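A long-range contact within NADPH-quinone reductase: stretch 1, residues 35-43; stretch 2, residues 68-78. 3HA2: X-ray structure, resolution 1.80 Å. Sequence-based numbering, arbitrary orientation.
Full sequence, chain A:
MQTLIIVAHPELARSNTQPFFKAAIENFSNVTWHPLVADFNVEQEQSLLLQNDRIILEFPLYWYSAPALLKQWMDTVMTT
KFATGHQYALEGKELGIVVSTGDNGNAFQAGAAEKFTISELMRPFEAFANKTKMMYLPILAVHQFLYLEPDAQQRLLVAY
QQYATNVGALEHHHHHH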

# COMPACT_ATOMS: atom_id res chain seq x y z
N PRO A 35 -16.44 -7.47 8.49
CA PRO A 35 -15.81 -7.86 7.22
C PRO A 35 -15.95 -6.80 6.14
O PRO A 35 -17.02 -6.21 5.95
CB PRO A 35 -16.56 -9.14 6.83
CG PRO A 35 -17.12 -9.66 8.12
CD PRO A 35 -17.48 -8.43 8.90
N LEU A 36 -14.85 -6.54 5.45
CA LEU A 36 -14.84 -5.65 4.32
C LEU A 36 -15.30 -6.43 3.09
O LEU A 36 -14.68 -7.43 2.69
CB LEU A 36 -13.43 -5.06 4.15
CG LEU A 36 -13.10 -4.06 3.06
CD1 LEU A 36 -14.10 -2.92 3.04
CD2 LEU A 36 -11.68 -3.53 3.31
N VAL A 37 -16.41 -6.00 2.50
CA VAL A 37 -16.94 -6.66 1.31
C VAL A 37 -16.63 -5.84 0.06
O VAL A 37 -16.44 -4.62 0.13
CB VAL A 37 -18.44 -6.95 1.42
CG1 VAL A 37 -18.70 -7.91 2.58
CG2 VAL A 37 -19.25 -5.64 1.59
N ALA A 38 -16.57 -6.52 -1.08
CA ALA A 38 -16.14 -5.90 -2.33
C ALA A 38 -17.06 -4.73 -2.70
O ALA A 38 -16.60 -3.75 -3.28
CB ALA A 38 -16.08 -6.92 -3.46
N ASP A 39 -18.32 -4.81 -2.29
CA ASP A 39 -19.28 -3.75 -2.61
C ASP A 39 -19.66 -2.90 -1.38
O ASP A 39 -20.82 -2.56 -1.19
CB ASP A 39 -20.51 -4.35 -3.29
CG ASP A 39 -21.27 -5.34 -2.41
OD1 ASP A 39 -20.66 -5.94 -1.49
OD2 ASP A 39 -22.48 -5.53 -2.64
N PHE A 40 -18.66 -2.55 -0.56
CA PHE A 40 -18.92 -1.70 0.61
C PHE A 40 -19.54 -0.36 0.23
O PHE A 40 -19.36 0.14 -0.90
CB PHE A 40 -17.65 -1.47 1.45
CG PHE A 40 -16.56 -0.72 0.73
CD1 PHE A 40 -16.53 0.67 0.74
CD2 PHE A 40 -15.54 -1.41 0.08
CE1 PHE A 40 -15.52 1.37 0.09
CE2 PHE A 40 -14.51 -0.71 -0.57
CZ PHE A 40 -14.51 0.68 -0.56
N ASN A 41 -20.26 0.22 1.18
CA ASN A 41 -20.96 1.48 0.97
C ASN A 41 -20.27 2.55 1.79
O ASN A 41 -20.12 2.37 3.00
CB ASN A 41 -22.40 1.34 1.43
CG ASN A 41 -23.20 2.58 1.21
OD1 ASN A 41 -23.80 2.77 0.14
ND2 ASN A 41 -23.23 3.46 2.21
N VAL A 42 -19.86 3.65 1.16
CA VAL A 42 -19.04 4.66 1.86
C VAL A 42 -19.75 5.22 3.09
O VAL A 42 -19.14 5.30 4.17
CB VAL A 42 -18.59 5.79 0.90
CG1 VAL A 42 -17.95 6.97 1.68
CG2 VAL A 42 -17.58 5.24 -0.11
N GLU A 43 -21.02 5.62 2.92
CA GLU A 43 -21.81 6.19 4.02
C GLU A 43 -21.92 5.25 5.23
O GLU A 43 -21.74 5.69 6.36
CB GLU A 43 -23.19 6.63 3.51
CG GLU A 43 -24.05 7.34 4.56
CD GLU A 43 -25.40 7.79 4.02
OE1 GLU A 43 -25.77 7.41 2.87
OE2 GLU A 43 -26.11 8.54 4.74
N ALA A 68 -5.51 -5.15 -1.80
CA ALA A 68 -6.11 -4.09 -2.60
C ALA A 68 -7.49 -3.63 -2.10
O ALA A 68 -7.82 -2.46 -2.18
CB ALA A 68 -6.20 -4.54 -4.04
N LEU A 69 -8.31 -4.56 -1.60
CA LEU A 69 -9.65 -4.15 -1.11
C LEU A 69 -9.53 -3.19 0.07
O LEU A 69 -10.31 -2.25 0.16
CB LEU A 69 -10.56 -5.34 -0.74
CG LEU A 69 -12.04 -4.92 -0.51
CD1 LEU A 69 -12.66 -4.16 -1.69
CD2 LEU A 69 -12.95 -6.08 -0.16
N LEU A 70 -8.56 -3.40 0.96
CA LEU A 70 -8.37 -2.43 2.05
C LEU A 70 -7.89 -1.07 1.51
O LEU A 70 -8.33 -0.03 1.98
CB LEU A 70 -7.44 -2.95 3.15
CG LEU A 70 -7.25 -1.98 4.34
CD1 LEU A 70 -8.58 -1.65 5.05
CD2 LEU A 70 -6.25 -2.52 5.34
N LYS A 71 -7.00 -1.10 0.52
CA LYS A 71 -6.50 0.14 -0.06
C LYS A 71 -7.66 0.87 -0.74
O LYS A 71 -7.76 2.10 -0.64
CB LYS A 71 -5.39 -0.13 -1.07
CG LYS A 71 -4.71 1.12 -1.57
CD LYS A 71 -3.92 1.77 -0.42
CE LYS A 71 -4.17 3.26 -0.31
NZ LYS A 71 -3.82 4.05 -1.53
N GLN A 72 -8.54 0.12 -1.40
CA GLN A 72 -9.73 0.73 -2.01
C GLN A 72 -10.62 1.41 -0.96
O GLN A 72 -11.13 2.50 -1.19
CB GLN A 72 -10.54 -0.27 -2.82
CG GLN A 72 -11.65 0.38 -3.68
CD GLN A 72 -11.08 1.27 -4.77
OE1 GLN A 72 -10.88 2.47 -4.57
NE2 GLN A 72 -10.74 0.67 -5.90
N TRP A 73 -10.79 0.76 0.19
CA TRP A 73 -11.59 1.33 1.29
C TRP A 73 -10.94 2.61 1.80
O TRP A 73 -11.62 3.61 2.02
CB TRP A 73 -11.69 0.26 2.38
CG TRP A 73 -12.48 0.58 3.63
CD1 TRP A 73 -13.81 0.35 3.85
CD2 TRP A 73 -11.94 1.05 4.86
NE1 TRP A 73 -14.13 0.69 5.15
CE2 TRP A 73 -13.00 1.15 5.78
CE3 TRP A 73 -10.66 1.46 5.25
CZ2 TRP A 73 -12.82 1.60 7.09
CZ3 TRP A 73 -10.47 1.89 6.58
CH2 TRP A 73 -11.56 1.97 7.47
N MSE A 74 -9.61 2.60 1.94
CA MSE A 74 -8.88 3.79 2.36
C MSE A 74 -9.10 4.92 1.35
O MSE A 74 -9.40 6.05 1.74
CB MSE A 74 -7.38 3.50 2.50
CG MSE A 74 -7.02 2.49 3.58
SE MSE A 74 -7.15 3.34 5.34
CE MSE A 74 -5.82 4.75 5.10
N ASP A 75 -8.97 4.60 0.06
CA ASP A 75 -9.04 5.60 -1.03
C ASP A 75 -10.43 6.24 -1.14
O ASP A 75 -10.56 7.39 -1.56
CB ASP A 75 -8.68 4.94 -2.38
CG ASP A 75 -7.19 4.55 -2.51
OD1 ASP A 75 -6.38 4.92 -1.64
OD2 ASP A 75 -6.85 3.87 -3.50
N THR A 76 -11.47 5.48 -0.80
CA THR A 76 -12.85 5.87 -1.10
C THR A 76 -13.62 6.33 0.15
O THR A 76 -14.39 7.28 0.10
CB THR A 76 -13.60 4.71 -1.81
OG1 THR A 76 -12.82 4.25 -2.94
CG2 THR A 76 -14.92 5.17 -2.34
N VAL A 77 -13.40 5.65 1.28
CA VAL A 77 -14.09 5.98 2.52
C VAL A 77 -13.41 7.18 3.18
O VAL A 77 -14.07 8.05 3.75
CB VAL A 77 -14.13 4.76 3.51
CG1 VAL A 77 -14.61 5.17 4.92
CG2 VAL A 77 -15.00 3.66 2.97
N MSE A 78 -12.07 7.20 3.12
CA MSE A 78 -11.30 8.26 3.78
C MSE A 78 -11.11 9.42 2.80
O MSE A 78 -10.04 9.61 2.23
CB MSE A 78 -9.95 7.74 4.28
CG MSE A 78 -10.04 6.58 5.24
SE MSE A 78 -11.18 6.97 6.77
CE MSE A 78 -10.63 5.42 7.86

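The contact between residues 35-43 and 68-78 is an apolar packing in which a loop and the start of the helix that follows it pack against one side of a second helix, with no hydrogen bond crossing it and 493 Å² buried over both sides. It illustrates how a largely irregular segment can dock on a helix by sending a few hydrophobic side chains toward it at intervals. L36, F40 and V42 do so here, while V37, D39, N41 and E43 point away. The type I turn from V37 to F40, closed by a weak F40 N to V37 O bond, follows L36 and ends at F40. Leucine, phenylalanine and valine suit such a contact, since their side chains need no polar partner.

L36 spreads its branches over the helix: CD1 lies 3.4 Å from W73 CD1, and CD2 lies 3.7 Å from L70 CA. L69 answers from the helix, its CD2 3.6 Å from L36 O. F40 brings CZ 3.5 Å from W73 CA and CE1 3.7 Å from V77 CG2, and receives the edge of the W73 indole on its face, the planes inclined at 69°. V42 completes the row, its CG2 3.5 Å from T76 CG2. Threonine suits this margin: its methyl meets the valine while T76 OG1 donates to Q72 O (3.0 Å) within the helix.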